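Local structure of Rho guanine nucleotide exchange factor 12 (Homo sapiens, 1TXD) at residues Q222-E225 and D226-R229. The protein acts as a guanine nucleotide exchange factor for the GTPase RhoA through the paired DH and PH domains contained in this fragment. The protein carries 1 engineered substitution. Residues are numbered along the deposited sequence; the frame is centred on the assembly and turned at random.
Sequences QRLE and DYQR
The ring of Tyr227 lies beneath the backbone carbonyl of Arg223, one turn earlier in the long helix 191-230 that runs from the helical DH domain to the PH beta sandwich. Arg223 O sits 3.3 Å above the ring plane, displaced toward the rim, and the same oxygen accepts the helical hydrogen bond from Tyr227 N at 2.8 Å. The ring's place under this oxygen follows from chi1 of -66°, which sets CG anti to the carbonyl carbon; the backbone bond belongs to the helix whatever the rotamer. Leu224 CD2 comes within 4.3 Å of Tyr227 CD2 in an apolar contact, and both side chains continue onto Leu252 and Met257 of the PH side, where Tyr227 also meets Tyr276 and Leu278. Replacing Tyr227 by alanine would take the ring away, and is likely to leave Leu224 without this neighbour and open a gap toward Leu252 and Met257. On the next residue, Gln228 N donates to Leu224 O, while its side-chain amide is hydrogen-bonded at both ends, NE2 to Leu250 O and OE1 to Leu252 N, in the loop ahead of strand 257-266. The polar flank illustrates a direct i to i+3 salt bridge and a water-mediated i to i+4 link. Water 1 accepts from Gln222 NE2 at 3.1 Å and gives a weak bond to Asp226 OD1. Arg229, its chain bent at chi3 (41°), swings its guanidinium back to that same carboxylate oxygen: NH2 reaches Asp226 OD1 at 3.0 Å, arriving from above the carboxylate plane, with OD1 close to the guanidinium plane.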
loop_
_atom_site.group_PDB
_atom_site.type_symbol
_atom_site.label_atom_id
_atom_site.label_comp_id
_atom_site.label_asym_id
_atom_site.label_seq_id
_atom_site.Cartn_x
_atom_site.Cartn_y
_atom_site.Cartn_z
ATOM N N GLN A 222 6.923 -6.022 -2.467
ATOM C CA GLN A 222 6.282 -6.733 -3.569
ATOM C C GLN A 222 7.067 -6.452 -4.877
ATOM O O GLN A 222 7.177 -7.307 -5.783
ATOM C CB GLN A 222 4.798 -6.363 -3.647
ATOM C CG GLN A 222 3.947 -7.252 -4.587
ATOM C CD GLN A 222 4.173 -6.880 -6.056
ATOM O OE1 GLN A 222 4.194 -5.679 -6.401
ATOM N NE2 GLN A 222 4.447 -7.875 -6.894
ATOM N N ARG A 223 7.682 -5.275 -4.957
ATOM C CA ARG A 223 8.546 -4.980 -6.094
ATOM C C ARG A 223 9.719 -5.940 -6.121
ATOM O O ARG A 223 10.018 -6.552 -7.136
ATOM C CB ARG A 223 9.061 -3.571 -6.016
ATOM C CG ARG A 223 8.179 -2.571 -6.704
ATOM C CD ARG A 223 8.921 -1.251 -6.955
ATOM N NE ARG A 223 9.406 -0.678 -5.691
ATOM C CZ ARG A 223 8.757 0.224 -4.909
ATOM N NH1 ARG A 223 7.549 0.694 -5.218
ATOM N NH2 ARG A 223 9.345 0.670 -3.794
ATOM N N LEU A 224 10.370 -6.072 -4.976
ATOM C CA LEU A 224 11.433 -7.049 -4.800
ATOM C C LEU A 224 11.018 -8.434 -5.100
ATOM O O LEU A 224 11.742 -9.161 -5.772
ATOM C CB LEU A 224 11.954 -6.998 -3.362
ATOM C CG LEU A 224 13.106 -6.027 -3.135
ATOM C CD1 LEU A 224 13.581 -6.171 -1.694
ATOM C CD2 LEU A 224 14.240 -6.314 -4.103
ATOM N N GLU A 225 9.837 -8.830 -4.615
ATOM C CA GLU A 225 9.378 -10.215 -4.786
ATOM C C GLU A 225 9.238 -10.540 -6.276
ATOM O O GLU A 225 9.438 -11.674 -6.742
ATOM C CB GLU A 225 8.024 -10.356 -4.074
ATOM C CG GLU A 225 7.518 -11.749 -3.953
ATOM C CD GLU A 225 6.291 -11.795 -3.045
ATOM O OE1 GLU A 225 6.454 -11.596 -1.827
ATOM O OE2 GLU A 225 5.178 -12.019 -3.555
ATOM N N ASP A 226 8.836 -9.509 -7.005
ATOM C CA ASP A 226 8.758 -9.507 -8.464
ATOM C C ASP A 226 10.156 -9.593 -9.062
ATOM O O ASP A 226 10.399 -10.381 -9.967
ATOM C CB ASP A 226 8.092 -8.205 -8.961
ATOM C CG ASP A 226 7.726 -8.272 -10.441
ATOM O OD1 ASP A 226 6.907 -9.157 -10.821
ATOM O OD2 ASP A 226 8.226 -7.484 -11.279
ATOM N N TYR A 227 11.076 -8.762 -8.565
ATOM C CA TYR A 227 12.442 -8.818 -9.071
ATOM C C TYR A 227 13.011 -10.199 -8.765
ATOM O O TYR A 227 13.563 -10.846 -9.645
ATOM C CB TYR A 227 13.272 -7.713 -8.447
ATOM C CG TYR A 227 12.858 -6.322 -8.846
ATOM C CD1 TYR A 227 12.023 -6.071 -9.941
ATOM C CD2 TYR A 227 13.340 -5.250 -8.157
ATOM C CE1 TYR A 227 11.648 -4.761 -10.288
ATOM C CE2 TYR A 227 12.999 -3.957 -8.500
ATOM C CZ TYR A 227 12.163 -3.709 -9.566
ATOM O OH TYR A 227 11.869 -2.380 -9.860
ATOM N N GLN A 228 12.808 -10.688 -7.543
ATOM C CA GLN A 228 13.325 -12.009 -7.147
ATOM C C GLN A 228 12.792 -13.127 -8.014
ATOM O O GLN A 228 13.446 -14.168 -8.170
ATOM C CB GLN A 228 13.008 -12.330 -5.673
ATOM C CG GLN A 228 13.554 -13.712 -5.149
ATOM C CD GLN A 228 15.096 -13.832 -5.205
ATOM O OE1 GLN A 228 15.789 -12.905 -5.621
ATOM N NE2 GLN A 228 15.616 -14.977 -4.789
ATOM N N ARG A 229 11.608 -12.922 -8.579
ATOM C CA ARG A 229 10.988 -13.943 -9.439
ATOM C C ARG A 229 11.656 -13.929 -10.812
ATOM O O ARG A 229 12.013 -14.967 -11.340
ATOM C CB ARG A 229 9.480 -13.684 -9.564
ATOM C CG ARG A 229 8.657 -14.845 -10.089
ATOM C CD ARG A 229 7.170 -14.497 -10.309
ATOM N NE ARG A 229 6.999 -13.170 -10.906
ATOM C CZ ARG A 229 7.238 -12.862 -12.187
ATOM N NH1 ARG A 229 7.637 -13.785 -13.059
ATOM N NH2 ARG A 229 7.069 -11.610 -12.606
HETATM O O HOH W 1 4.777 -7.669 -9.977
#